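Local atomic coordinates of glycoside hydrolase family 61 (Trichoderma reesei QM6a, PDB entry 5O2X), a protein that is a copper-dependent lytic polysaccharide monooxygenase of family AA9, which probably cleaves cellulose chains oxidatively. Residues P52-H66 with D100-F112. Residues are numbered along the deposited sequence; the frame is centred on the assembly and turned at random.
Sequences PDIICHKNATNAKGH and DCETVDKTTLEFF. With NAG (2-acetamido-2-deoxy-beta-D-glucopyranose), chain B.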
loop_
_atom_site.group_PDB
_atom_site.type_symbol
_atom_site.label_atom_id
_atom_site.label_comp_id
_atom_site.label_asym_id
_atom_site.label_seq_id
_atom_site.Cartn_x
_atom_site.Cartn_y
_atom_site.Cartn_z
ATOM N N PRO A 52 11.790 9.374 -6.827
ATOM C CA PRO A 52 10.427 9.654 -6.418
ATOM C C PRO A 52 9.405 8.602 -6.802
ATOM O O PRO A 52 8.345 8.529 -6.160
ATOM C CB PRO A 52 10.139 11.011 -7.097
ATOM C CG PRO A 52 11.171 11.169 -8.182
ATOM C CD PRO A 52 12.359 10.485 -7.632
ATOM N N ASP A 53 9.661 7.823 -7.827
ATOM C CA ASP A 53 8.696 6.781 -8.237
ATOM C C ASP A 53 8.351 5.805 -7.128
ATOM O O ASP A 53 7.265 5.235 -7.142
ATOM C CB ASP A 53 9.239 6.001 -9.451
ATOM C CG ASP A 53 9.156 6.763 -10.757
ATOM O OD1 ASP A 53 8.544 7.850 -10.821
ATOM O OD2 ASP A 53 9.728 6.209 -11.742
ATOM N N ILE A 54 9.275 5.531 -6.195
ATOM C CA ILE A 54 8.944 4.540 -5.145
ATOM C C ILE A 54 7.875 5.057 -4.199
ATOM O O ILE A 54 7.235 4.248 -3.502
ATOM C CB ILE A 54 10.218 4.152 -4.363
ATOM C CG1 ILE A 54 10.012 2.892 -3.510
ATOM C CG2 ILE A 54 10.729 5.303 -3.478
ATOM C CD1 ILE A 54 9.522 1.662 -4.249
ATOM N N ILE A 55 7.655 6.373 -4.138
ATOM C CA ILE A 55 6.766 6.911 -3.108
ATOM C C ILE A 55 5.342 6.449 -3.326
ATOM O O ILE A 55 4.713 5.829 -2.467
ATOM C CB ILE A 55 6.887 8.446 -3.059
ATOM C CG1 ILE A 55 8.345 8.888 -2.767
ATOM C CG2 ILE A 55 5.933 8.994 -2.021
ATOM C CD1 ILE A 55 8.581 10.351 -3.077
ATOM N N CYS A 56 4.791 6.744 -4.510
ATOM C CA CYS A 56 3.411 6.446 -4.886
ATOM C C CYS A 56 3.312 5.858 -6.305
ATOM O O CYS A 56 2.258 5.937 -6.945
ATOM C CB CYS A 56 2.509 7.662 -4.730
ATOM S SG CYS A 56 2.237 8.143 -3.000
ATOM N N HIS A 57 4.387 5.226 -6.770
ATOM C CA HIS A 57 4.443 4.595 -8.100
ATOM C C HIS A 57 4.826 5.657 -9.154
ATOM O O HIS A 57 5.008 6.845 -8.877
ATOM C CB HIS A 57 3.224 3.751 -8.441
ATOM C CG HIS A 57 3.548 2.476 -9.178
ATOM N ND1 HIS A 57 4.315 2.475 -10.331
ATOM C CD2 HIS A 57 3.164 1.203 -8.933
ATOM C CE1 HIS A 57 4.390 1.221 -10.739
ATOM N NE2 HIS A 57 3.702 0.429 -9.909
ATOM N N LYS A 58 4.983 5.180 -10.405
ATOM C CA LYS A 58 5.634 5.980 -11.431
ATOM C C LYS A 58 4.918 7.294 -11.707
ATOM O O LYS A 58 3.725 7.363 -11.967
ATOM C CB LYS A 58 5.754 5.172 -12.722
ATOM C CG LYS A 58 6.730 4.043 -12.594
ATOM C CD LYS A 58 6.820 3.252 -13.920
ATOM C CE LYS A 58 7.761 2.086 -13.820
ATOM N NZ LYS A 58 7.840 1.382 -15.127
ATOM N N ASN A 59 5.711 8.373 -11.663
ATOM C CA ASN A 59 5.254 9.706 -12.028
ATOM C C ASN A 59 4.043 10.122 -11.227
ATOM O O ASN A 59 3.277 10.962 -11.667
ATOM C CB ASN A 59 4.977 9.803 -13.539
ATOM C CG ASN A 59 6.190 9.626 -14.347
ATOM O OD1 ASN A 59 7.303 9.616 -13.848
ATOM N ND2 ASN A 59 5.981 9.534 -15.669
ATOM N N ALA A 60 3.875 9.617 -9.984
ATOM C CA ALA A 60 2.576 9.795 -9.358
ATOM C C ALA A 60 2.322 11.260 -9.004
ATOM O O ALA A 60 3.218 11.968 -8.547
ATOM C CB ALA A 60 2.459 8.943 -8.105
ATOM N N THR A 61 1.067 11.644 -9.158
ATOM C CA THR A 61 0.597 12.962 -8.753
ATOM C C THR A 61 -0.617 12.793 -7.861
ATOM O O THR A 61 -1.359 11.800 -7.927
ATOM C CB THR A 61 0.297 13.858 -9.987
ATOM O OG1 THR A 61 -0.650 13.212 -10.834
ATOM C CG2 THR A 61 1.522 14.171 -10.756
ATOM N N ASN A 62 -0.830 13.793 -7.030
ATOM C CA ASN A 62 -1.754 13.679 -5.919
ATOM C C ASN A 62 -3.159 13.325 -6.387
ATOM O O ASN A 62 -3.713 13.948 -7.298
ATOM C CB ASN A 62 -1.858 14.999 -5.167
ATOM C CG ASN A 62 -0.534 15.494 -4.624
ATOM O OD1 ASN A 62 0.450 15.605 -5.365
ATOM N ND2 ASN A 62 -0.487 15.811 -3.340
ATOM N N ALA A 63 -3.814 12.416 -5.666
ATOM C CA ALA A 63 -5.257 12.293 -5.753
ATOM C C ALA A 63 -5.880 13.631 -5.374
ATOM O O ALA A 63 -5.386 14.318 -4.472
ATOM C CB ALA A 63 -5.766 11.204 -4.809
ATOM N N LYS A 64 -6.986 13.983 -6.036
ATOM C CA LYS A 64 -7.591 15.312 -5.886
ATOM C C LYS A 64 -8.789 15.316 -4.947
ATOM O O LYS A 64 -9.461 16.338 -4.789
ATOM C CB LYS A 64 -7.938 15.916 -7.265
ATOM C CG LYS A 64 -6.722 16.251 -8.102
ATOM C CD LYS A 64 -7.022 17.215 -9.256
ATOM C CE LYS A 64 -5.796 17.497 -10.092
ATOM N NZ LYS A 64 -6.159 18.353 -11.267
ATOM N N GLY A 65 -9.050 14.188 -4.302
ATOM C CA GLY A 65 -9.991 14.136 -3.193
ATOM C C GLY A 65 -9.545 13.078 -2.188
ATOM O O GLY A 65 -8.490 12.468 -2.333
ATOM N N HIS A 66 -10.391 12.875 -1.164
ATOM C CA HIS A 66 -10.023 12.000 -0.067
ATOM C C HIS A 66 -11.226 11.248 0.476
ATOM O O HIS A 66 -12.386 11.628 0.242
ATOM C CB HIS A 66 -9.339 12.778 1.060
ATOM C CG HIS A 66 -10.166 13.871 1.630
ATOM N ND1 HIS A 66 -10.071 15.160 1.174
ATOM C CD2 HIS A 66 -11.171 13.860 2.537
ATOM C CE1 HIS A 66 -10.960 15.909 1.806
ATOM N NE2 HIS A 66 -11.647 15.152 2.638
ATOM N N ASP A 100 -3.703 19.603 3.452
ATOM C CA ASP A 100 -4.474 18.768 2.556
ATOM C C ASP A 100 -3.557 17.793 1.828
ATOM O O ASP A 100 -2.516 18.168 1.276
ATOM C CB ASP A 100 -5.183 19.612 1.476
ATOM C CG ASP A 100 -6.234 20.530 1.991
ATOM O OD1 ASP A 100 -6.738 20.282 3.111
ATOM O OD2 ASP A 100 -6.608 21.478 1.229
ATOM N N CYS A 101 -3.988 16.530 1.740
ATOM C CA CYS A 101 -3.200 15.582 0.941
ATOM C C CYS A 101 -3.277 15.873 -0.555
ATOM O O CYS A 101 -2.419 15.409 -1.289
ATOM C CB CYS A 101 -3.613 14.146 1.202
ATOM S SG CYS A 101 -3.329 13.592 2.925
ATOM N N GLU A 102 -4.290 16.615 -0.990
ATOM C CA GLU A 102 -4.439 16.926 -2.394
ATOM C C GLU A 102 -3.317 17.791 -2.940
ATOM O O GLU A 102 -3.115 17.811 -4.150
ATOM C CB GLU A 102 -5.797 17.604 -2.626
ATOM C CG GLU A 102 -7.001 16.694 -2.391
ATOM C CD GLU A 102 -7.465 16.444 -0.972
ATOM O OE1 GLU A 102 -6.853 16.976 -0.016
ATOM O OE2 GLU A 102 -8.473 15.725 -0.831
ATOM N N THR A 103 -2.603 18.500 -2.065
ATOM C CA THR A 103 -1.561 19.397 -2.542
ATOM C C THR A 103 -0.239 19.158 -1.817
ATOM O O THR A 103 0.698 19.893 -2.052
ATOM C CB THR A 103 -1.966 20.866 -2.442
ATOM O OG1 THR A 103 -2.368 21.061 -1.100
ATOM C CG2 THR A 103 -3.072 21.175 -3.396
ATOM N N VAL A 104 -0.108 18.113 -1.009
ATOM C CA VAL A 104 1.169 17.858 -0.356
ATOM C C VAL A 104 2.238 17.492 -1.381
ATOM O O VAL A 104 1.969 16.813 -2.370
ATOM C CB VAL A 104 1.045 16.710 0.686
ATOM C CG1 VAL A 104 0.774 15.341 0.074
ATOM C CG2 VAL A 104 2.218 16.659 1.641
ATOM N N ASP A 105 3.481 17.887 -1.125
ATOM C CA ASP A 105 4.605 17.458 -1.948
ATOM C C ASP A 105 4.962 16.039 -1.490
ATOM O O ASP A 105 5.442 15.833 -0.377
ATOM C CB ASP A 105 5.738 18.443 -1.718
ATOM C CG ASP A 105 7.024 18.104 -2.456
ATOM O OD1 ASP A 105 7.139 16.994 -2.993
ATOM O OD2 ASP A 105 7.922 18.989 -2.474
ATOM N N LYS A 106 4.782 15.065 -2.385
ATOM C CA LYS A 106 5.038 13.670 -1.987
ATOM C C LYS A 106 6.433 13.425 -1.511
ATOM O O LYS A 106 6.655 12.454 -0.771
ATOM C CB LYS A 106 4.703 12.723 -3.158
ATOM C CG LYS A 106 5.652 12.802 -4.339
ATOM C CD LYS A 106 5.223 11.867 -5.477
ATOM C CE LYS A 106 6.213 11.878 -6.616
ATOM N NZ LYS A 106 5.772 10.996 -7.741
ATOM N N THR A 107 7.404 14.239 -1.951
ATOM C CA THR A 107 8.800 14.024 -1.559
ATOM C C THR A 107 9.096 14.396 -0.112
ATOM O O THR A 107 10.188 14.122 0.397
ATOM C CB THR A 107 9.758 14.788 -2.481
ATOM O OG1 THR A 107 9.642 16.194 -2.262
ATOM C CG2 THR A 107 9.587 14.438 -3.913
ATOM N N THR A 108 8.108 14.963 0.579
ATOM C CA THR A 108 8.200 15.357 1.971
ATOM C C THR A 108 7.519 14.357 2.904
ATOM O O THR A 108 7.628 14.491 4.138
ATOM C CB THR A 108 7.589 16.768 2.221
ATOM O OG1 THR A 108 6.182 16.730 2.106
ATOM C CG2 THR A 108 8.207 17.818 1.327
ATOM N N LEU A 109 6.782 13.403 2.362
ATOM C CA LEU A 109 5.977 12.511 3.195
ATOM C C LEU A 109 6.888 11.580 3.983
ATOM O O LEU A 109 7.803 10.950 3.431
ATOM C CB LEU A 109 5.028 11.685 2.321
ATOM C CG LEU A 109 3.908 12.468 1.646
ATOM C CD1 LEU A 109 3.227 11.613 0.601
ATOM C CD2 LEU A 109 2.896 12.952 2.676
ATOM N N GLU A 110 6.607 11.463 5.289
ATOM C CA GLU A 110 7.385 10.605 6.169
ATOM C C GLU A 110 6.472 9.469 6.650
ATOM O O GLU A 110 5.558 9.654 7.473
ATOM C CB GLU A 110 7.979 11.416 7.311
ATOM C CG GLU A 110 8.993 12.437 6.805
ATOM C CD GLU A 110 9.513 13.345 7.864
ATOM O OE1 GLU A 110 9.224 13.129 9.049
ATOM O OE2 GLU A 110 10.220 14.306 7.493
ATOM N N PHE A 111 6.730 8.293 6.102
ATOM C CA PHE A 111 5.868 7.135 6.241
ATOM C C PHE A 111 6.198 6.343 7.492
ATOM O O PHE A 111 7.357 5.980 7.732
ATOM C CB PHE A 111 6.039 6.224 5.033
ATOM C CG PHE A 111 5.531 6.833 3.767
ATOM C CD1 PHE A 111 4.175 6.841 3.475
ATOM C CD2 PHE A 111 6.400 7.452 2.876
ATOM C CE1 PHE A 111 3.679 7.440 2.321
ATOM C CE2 PHE A 111 5.910 8.070 1.737
ATOM C CZ PHE A 111 4.560 8.046 1.442
ATOM N N PHE A 112 5.162 6.021 8.279
ATOM C CA PHE A 112 5.272 5.069 9.379
ATOM C C PHE A 112 4.456 3.825 9.010
ATOM O O PHE A 112 3.389 3.910 8.402
ATOM C CB PHE A 112 4.856 5.680 10.731
ATOM C CG PHE A 112 3.491 6.321 10.773
ATOM C CD1 PHE A 112 3.334 7.687 10.467
ATOM C CD2 PHE A 112 2.378 5.615 11.160
ATOM C CE1 PHE A 112 2.115 8.275 10.542
ATOM C CE2 PHE A 112 1.147 6.229 11.254
ATOM C CZ PHE A 112 0.998 7.562 10.945
HETATM C C1 NAG B . 7.079 9.487 -16.569
HETATM C C2 NAG B . 6.700 8.796 -17.877
HETATM C C3 NAG B . 7.892 8.922 -18.834
HETATM C C4 NAG B . 8.341 10.346 -19.001
HETATM C C5 NAG B . 8.575 10.992 -17.658
HETATM C C6 NAG B . 8.897 12.503 -17.713
HETATM C C7 NAG B . 5.433 6.710 -18.082
HETATM C C8 NAG B . 5.412 5.233 -17.809
HETATM N N2 NAG B . 6.458 7.379 -17.628
HETATM O O3 NAG B . 7.512 8.382 -20.124
HETATM O O4 NAG B . 9.525 10.418 -19.805
HETATM O O5 NAG B . 7.418 10.848 -16.856
HETATM O O6 NAG B . 8.000 13.190 -18.564
HETATM O O7 NAG B . 4.528 7.248 -18.695
HETATM O O HOH W 1 5.720 8.331 -6.758
HETATM O O HOH W 2 7.754 10.220 -9.579
HETATM O O HOH W 3 3.277 15.292 -4.829
#
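The imidazole of His66 meets Glu102 at its edge: ND1, with Glu102 OE2 near the ring plane, donates to the syn lone pair of that oxygen over 2.6 Å, and ring and carboxylate planes stand 74° apart. Bent at chi2 (80°), the Glu102 chain brings its carboxylate round to the ring while its CG packs against the Lys64 carbonyl carbon at 3.4 Å. The Phe111 ring is also touched at its edge, by Ile55 CG2, 3.8 Å from CZ; Ile55 CD1 reaches on to the 3-10 turn at Lys106 and Thr107. The flat amide of Asn62 spends both N-H groups on the loop opposite. ND2 gives one to Cys101 O and the other, almost straight at 175°, to a lone pair of Val104 O, both acceptors lying close to the amide plane, while OD1 lies 2.9 Å from a water that accepts from Lys106 N. A leucine in place of Asn62 would probably leave the carbonyls of Cys101 and Val104 without these donors and break the water link to the Lys106 backbone. Lys106, extended beyond CG, runs past Pro52 CB so that NZ bonds to a lone pair of Ala60 O at 2.8 Å and to two waters, one shared with Pro52 O, Cys56 N and His57 O, the other with Asp53 OD1. Nearby, Asn59 ND2 carries N-linked NAG. Cys56–Cys177 links helix 53-56 to strand 172-183, and Cys97–Cys101 closes the loop after strand 90-96. Helix 53-56 and its following loop thus pack on loop 100-109 and the start of strand 110-121 in the AA9 beta-sandwich.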